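Local coordinates for protein kallistatin (Homo sapiens, PDB 6F4V) that inhibits the serine protease tissue kallikrein as a serpin, forming a stable equimolar complex with the enzyme after cleavage at its reactive site, at residues A[38-46]-A[109-119]. Sequence-based numbering, arbitrary orientation.
Sequences AAYAMLSLG and FLNDTMAVYEA
Met42 lies over the ring of Tyr117: its CB sits 3.7 Å from the Tyr117 ring centroid and 10° off the ring normal, a CH-pi contact. With CG anti to the backbone N (chi1 -175°), the extended chain slides past the tyrosine side chain in the opposite direction. Its SD packs 3.5 Å from Tyr117 CB and stands obliquely to the ring, 4.7 Å from the Tyr117 centroid, a Met-aromatic contact. Val116 CG1 lies against the other face, while Leu45 CD1 meets the edge, 3.7 Å from CE1 of Tyr117. That same leucine methyl lies 3.9 Å from Thr113 CG2, which also touches Met42 CG. Phe109 packs CD1 and CE1 on Gly46 N and CA, CD1 3.4 Å from Gly46 N, with its ring edge near Leu45 C and Met42 O. One water bridges Leu45 O and Asp112 OD2, donating to both.

Segments 38-44 and 109-117, on helices 33-44 and 107-117 of the serpin fold, run roughly antiparallel, at 146°, with strands 89-100 and 159-172 beneath Met42. No direct hydrogen bond joins the two segments; Tyr117 OH instead bonds His72. The helices are therefore held together by apolar and ring contacts, with water mediating the polar link at Asp112.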
ATOM      1  N   ALA A  38       1.150   0.486  -9.088  1.00 20.99           N
ATOM      2  CA  ALA A  38       1.425   1.614  -9.968  1.00 21.67           C
ATOM      3  C   ALA A  38       2.893   1.741 -10.376  1.00 22.01           C
ATOM      4  O   ALA A  38       3.171   2.093 -11.524  1.00 23.11           O
ATOM      5  CB  ALA A  38       0.949   2.927  -9.349  1.00 21.27           C
ATOM      6  N   ALA A  39       3.811   1.460  -9.459  1.00 22.00           N
ATOM      7  CA  ALA A  39       5.255   1.448  -9.791  1.00 22.58           C
ATOM      8  C   ALA A  39       5.579   0.419 -10.875  1.00 22.25           C
ATOM      9  O   ALA A  39       6.259   0.705 -11.874  1.00 22.10           O
ATOM     10  CB  ALA A  39       6.095   1.206  -8.545  1.00 22.11           C
ATOM     11  N   TYR A  40       5.094  -0.783 -10.662  1.00 22.19           N
ATOM     12  CA  TYR A  40       5.386  -1.883 -11.583  1.00 22.74           C
ATOM     13  C   TYR A  40       4.641  -1.769 -12.910  1.00 22.84           C
ATOM     14  O   TYR A  40       5.199  -2.082 -13.960  1.00 22.65           O
ATOM     15  CB  TYR A  40       5.197  -3.219 -10.875  1.00 22.27           C
ATOM     16  CG  TYR A  40       6.384  -3.557  -9.995  1.00 22.58           C
ATOM     17  CD1 TYR A  40       6.674  -2.838  -8.832  1.00 22.52           C
ATOM     18  CD2 TYR A  40       7.262  -4.569 -10.347  1.00 24.13           C
ATOM     19  CE1 TYR A  40       7.774  -3.137  -8.044  1.00 23.45           C
ATOM     20  CE2 TYR A  40       8.343  -4.889  -9.552  1.00 24.57           C
ATOM     21  CZ  TYR A  40       8.614  -4.174  -8.421  1.00 24.24           C
ATOM     22  OH  TYR A  40       9.723  -4.513  -7.696  1.00 25.01           O
ATOM     23  N   ALA A  41       3.414  -1.248 -12.884  1.00 22.76           N
ATOM     24  CA  ALA A  41       2.720  -0.965 -14.138  1.00 23.34           C
ATOM     25  C   ALA A  41       3.459   0.122 -14.944  1.00 24.39           C
ATOM     26  O   ALA A  41       3.679  -0.024 -16.174  1.00 24.33           O
ATOM     27  CB  ALA A  41       1.287  -0.573 -13.872  1.00 22.99           C
ATOM     28  N   MET A  42       3.936   1.147 -14.258  1.00 24.63           N
ATOM     29  CA  MET A  42       4.752   2.156 -14.937  1.00 26.12           C
ATOM     30  C   MET A  42       6.048   1.575 -15.547  1.00 26.57           C
ATOM     31  O   MET A  42       6.370   1.862 -16.710  1.00 26.57           O
ATOM     32  CB  MET A  42       5.078   3.296 -13.985  1.00 26.98           C
ATOM     33  CG  MET A  42       5.819   4.445 -14.668  1.00 28.54           C
ATOM     34  SD  MET A  42       5.974   5.847 -13.543  1.00 31.41           S
ATOM     35  CE  MET A  42       7.210   5.356 -12.472  1.00 32.74           C
ATOM     36  N   LEU A  43       6.770   0.777 -14.758  1.00 25.58           N
ATOM     37  CA  LEU A  43       7.966   0.074 -15.219  1.00 26.48           C
ATOM     38  C   LEU A  43       7.712  -0.725 -16.489  1.00 26.79           C
ATOM     39  O   LEU A  43       8.579  -0.737 -17.392  1.00 28.10           O
ATOM     40  CB  LEU A  43       8.487  -0.866 -14.125  1.00 26.34           C
ATOM     41  CG  LEU A  43       9.700  -1.728 -14.481  1.00 27.04           C
ATOM     42  CD1 LEU A  43      10.934  -0.884 -14.690  1.00 27.23           C
ATOM     43  CD2 LEU A  43       9.929  -2.734 -13.383  1.00 27.78           C
ATOM     44  N   SER A  44       6.544  -1.382 -16.558  1.00 26.02           N
ATOM     45  CA  SER A  44       6.202  -2.224 -17.680  1.00 26.19           C
ATOM     46  C   SER A  44       6.139  -1.464 -18.978  1.00 27.20           C
ATOM     47  O   SER A  44       6.258  -2.086 -20.017  1.00 27.14           O
ATOM     48  CB  SER A  44       4.892  -3.003 -17.484  1.00 25.78           C
ATOM     49  OG  SER A  44       3.738  -2.208 -17.714  1.00 24.74           O
ATOM     50  N   LEU A  45       5.897  -0.160 -18.950  1.00 26.94           N
ATOM     51  CA  LEU A  45       5.974   0.651 -20.198  1.00 29.04           C
ATOM     52  C   LEU A  45       7.328   0.553 -20.887  1.00 29.91           C
ATOM     53  O   LEU A  45       7.389   0.730 -22.097  1.00 30.62           O
ATOM     54  CB  LEU A  45       5.714   2.135 -19.917  1.00 29.24           C
ATOM     55  CG  LEU A  45       4.300   2.491 -19.478  1.00 29.16           C
ATOM     56  CD1 LEU A  45       4.311   3.865 -18.842  1.00 28.48           C
ATOM     57  CD2 LEU A  45       3.333   2.416 -20.644  1.00 30.44           C
ATOM     58  N   GLY A  46       8.379   0.313 -20.099  1.00 30.16           N
ATOM     59  CA  GLY A  46       9.731   0.075 -20.584  1.00 31.40           C
ATOM     60  C   GLY A  46      10.129  -1.368 -20.897  1.00 31.92           C
ATOM     61  O   GLY A  46      11.246  -1.607 -21.366  1.00 32.36           O
ATOM     62  N   PHE A 109       9.205   5.856 -24.097  1.00 34.93           N
ATOM     63  CA  PHE A 109       9.113   5.477 -22.695  1.00 33.83           C
ATOM     64  C   PHE A 109       8.944   6.697 -21.808  1.00 33.79           C
ATOM     65  O   PHE A 109       8.042   6.746 -20.958  1.00 32.12           O
ATOM     66  CB  PHE A 109      10.367   4.683 -22.302  1.00 33.29           C
ATOM     67  CG  PHE A 109      10.471   4.399 -20.841  1.00 33.05           C
ATOM     68  CD1 PHE A 109       9.569   3.526 -20.217  1.00 32.63           C
ATOM     69  CD2 PHE A 109      11.467   5.008 -20.057  1.00 32.98           C
ATOM     70  CE1 PHE A 109       9.663   3.258 -18.858  1.00 31.82           C
ATOM     71  CE2 PHE A 109      11.548   4.740 -18.697  1.00 32.96           C
ATOM     72  CZ  PHE A 109      10.653   3.867 -18.099  1.00 31.87           C
ATOM     73  N   LEU A 110       9.790   7.705 -22.015  1.00 33.91           N
ATOM     74  CA  LEU A 110       9.713   8.892 -21.180  1.00 35.23           C
ATOM     75  C   LEU A 110       8.344   9.581 -21.353  1.00 35.78           C
ATOM     76  O   LEU A 110       7.704   9.925 -20.374  1.00 35.07           O
ATOM     77  CB  LEU A 110      10.856   9.857 -21.474  1.00 35.97           C
ATOM     78  CG  LEU A 110      12.282   9.348 -21.225  1.00 36.31           C
ATOM     79  CD1 LEU A 110      13.271  10.472 -21.537  1.00 37.67           C
ATOM     80  CD2 LEU A 110      12.444   8.871 -19.788  1.00 36.13           C
ATOM     81  N   ASN A 111       7.909   9.721 -22.601  1.00 37.14           N
ATOM     82  CA  ASN A 111       6.617  10.338 -22.925  1.00 39.66           C
ATOM     83  C   ASN A 111       5.427   9.585 -22.263  1.00 37.25           C
ATOM     84  O   ASN A 111       4.558  10.210 -21.658  1.00 35.18           O
ATOM     85  CB  ASN A 111       6.432  10.393 -24.445  1.00 42.86           C
ATOM     86  CG  ASN A 111       5.181  11.156 -24.859  1.00 47.22           C
ATOM     87  OD1 ASN A 111       4.867  12.192 -24.271  1.00 53.18           O
ATOM     88  ND2 ASN A 111       4.470  10.660 -25.885  1.00 48.48           N
ATOM     89  N   ASP A 112       5.413   8.260 -22.400  1.00 35.87           N
ATOM     90  CA  ASP A 112       4.365   7.401 -21.806  1.00 36.11           C
ATOM     91  C   ASP A 112       4.322   7.537 -20.275  1.00 35.23           C
ATOM     92  O   ASP A 112       3.236   7.674 -19.696  1.00 33.99           O
ATOM     93  CB  ASP A 112       4.562   5.914 -22.170  1.00 36.91           C
ATOM     94  CG  ASP A 112       4.283   5.582 -23.653  1.00 39.22           C
ATOM     95  OD1 ASP A 112       3.771   6.412 -24.410  1.00 39.33           O
ATOM     96  OD2 ASP A 112       4.598   4.436 -24.051  1.00 40.64           O
ATOM     97  N   THR A 113       5.484   7.526 -19.608  1.00 33.50           N
ATOM     98  CA  THR A 113       5.485   7.655 -18.142  1.00 33.72           C
ATOM     99  C   THR A 113       4.964   9.018 -17.673  1.00 34.05           C
ATOM    100  O   THR A 113       4.274   9.122 -16.647  1.00 33.01           O
ATOM    101  CB  THR A 113       6.857   7.407 -17.482  1.00 33.71           C
ATOM    102  OG1 THR A 113       7.809   8.389 -17.923  1.00 34.67           O
ATOM    103  CG2 THR A 113       7.353   5.999 -17.784  1.00 33.19           C
ATOM    104  N   MET A 114       5.302  10.064 -18.417  1.00 35.71           N
ATOM    105  CA  MET A 114       4.787  11.392 -18.107  1.00 38.21           C
ATOM    106  C   MET A 114       3.281  11.489 -18.401  1.00 37.69           C
ATOM    107  O   MET A 114       2.538  11.995 -17.590  1.00 36.95           O
ATOM    108  CB  MET A 114       5.563  12.455 -18.889  1.00 41.47           C
ATOM    109  CG  MET A 114       6.934  12.719 -18.298  1.00 44.88           C
ATOM    110  SD  MET A 114       7.895  13.949 -19.225  1.00 52.17           S
ATOM    111  CE  MET A 114       8.584  12.923 -20.492  1.00 50.98           C
ATOM    112  N   ALA A 115       2.847  10.997 -19.556  1.00 38.53           N
ATOM    113  CA  ALA A 115       1.427  11.068 -19.944  1.00 39.70           C
ATOM    114  C   ALA A 115       0.523  10.270 -18.978  1.00 39.70           C
ATOM    115  O   ALA A 115      -0.501  10.774 -18.524  1.00 38.23           O
ATOM    116  CB  ALA A 115       1.255  10.581 -21.377  1.00 40.50           C
ATOM    117  N   VAL A 116       0.926   9.047 -18.622  1.00 37.03           N
ATOM    118  CA  VAL A 116       0.049   8.167 -17.834  1.00 36.31           C
ATOM    119  C   VAL A 116       0.249   8.318 -16.335  1.00 35.46           C
ATOM    120  O   VAL A 116      -0.725   8.353 -15.579  1.00 35.85           O
ATOM    121  CB  VAL A 116       0.229   6.687 -18.263  1.00 36.71           C
ATOM    122  CG1 VAL A 116      -0.592   5.736 -17.409  1.00 36.59           C
ATOM    123  CG2 VAL A 116      -0.192   6.528 -19.703  1.00 38.72           C
ATOM    124  N   TYR A 117       1.504   8.353 -15.887  1.00 32.54           N
ATOM    125  CA  TYR A 117       1.789   8.316 -14.468  1.00 33.07           C
ATOM    126  C   TYR A 117       2.207   9.685 -13.930  1.00 34.75           C
ATOM    127  O   TYR A 117       2.551   9.796 -12.769  1.00 35.90           O
ATOM    128  CB  TYR A 117       2.829   7.203 -14.153  1.00 31.14           C
ATOM    129  CG  TYR A 117       2.259   5.835 -14.496  1.00 29.79           C
ATOM    130  CD1 TYR A 117       2.415   5.281 -15.759  1.00 28.66           C
ATOM    131  CD2 TYR A 117       1.498   5.136 -13.570  1.00 28.71           C
ATOM    132  CE1 TYR A 117       1.857   4.052 -16.092  1.00 28.20           C
ATOM    133  CE2 TYR A 117       0.933   3.910 -13.885  1.00 27.87           C
ATOM    134  CZ  TYR A 117       1.094   3.377 -15.141  1.00 27.47           C
ATOM    135  OH  TYR A 117       0.485   2.192 -15.446  1.00 26.73           O
ATOM    136  N   GLU A 118       2.180  10.706 -14.780  1.00 37.16           N
ATOM    137  CA  GLU A 118       2.697  12.041 -14.430  1.00 39.62           C
ATOM    138  C   GLU A 118       4.077  12.018 -13.808  1.00 36.71           C
ATOM    139  O   GLU A 118       4.358  12.756 -12.875  1.00 35.72           O
ATOM    140  CB  GLU A 118       1.697  12.761 -13.528  1.00 43.67           C
ATOM    141  CG  GLU A 118       0.331  12.860 -14.195  1.00 46.83           C
ATOM    142  CD  GLU A 118      -0.413  14.137 -13.873  0.78 49.59           C
ATOM    143  OE1 GLU A 118      -1.563  14.042 -13.388  0.72 53.03           O
ATOM    144  OE2 GLU A 118       0.145  15.229 -14.123  0.69 51.38           O
ATOM    145  N   ALA A 119       4.936  11.151 -14.331  1.00 34.34           N
ATOM    146  CA  ALA A 119       6.291  10.989 -13.818  1.00 35.08           C
ATOM    147  C   ALA A 119       7.075  12.321 -13.967  1.00 35.99           C
ATOM    148  O   ALA A 119       7.026  12.937 -15.014  1.00 36.11           O
ATOM    149  CB  ALA A 119       6.999   9.861 -14.562  1.00 34.27           C
TER
HETATM  150  O   HOH W   1       7.218   3.004 -23.665  1.00 41.64           O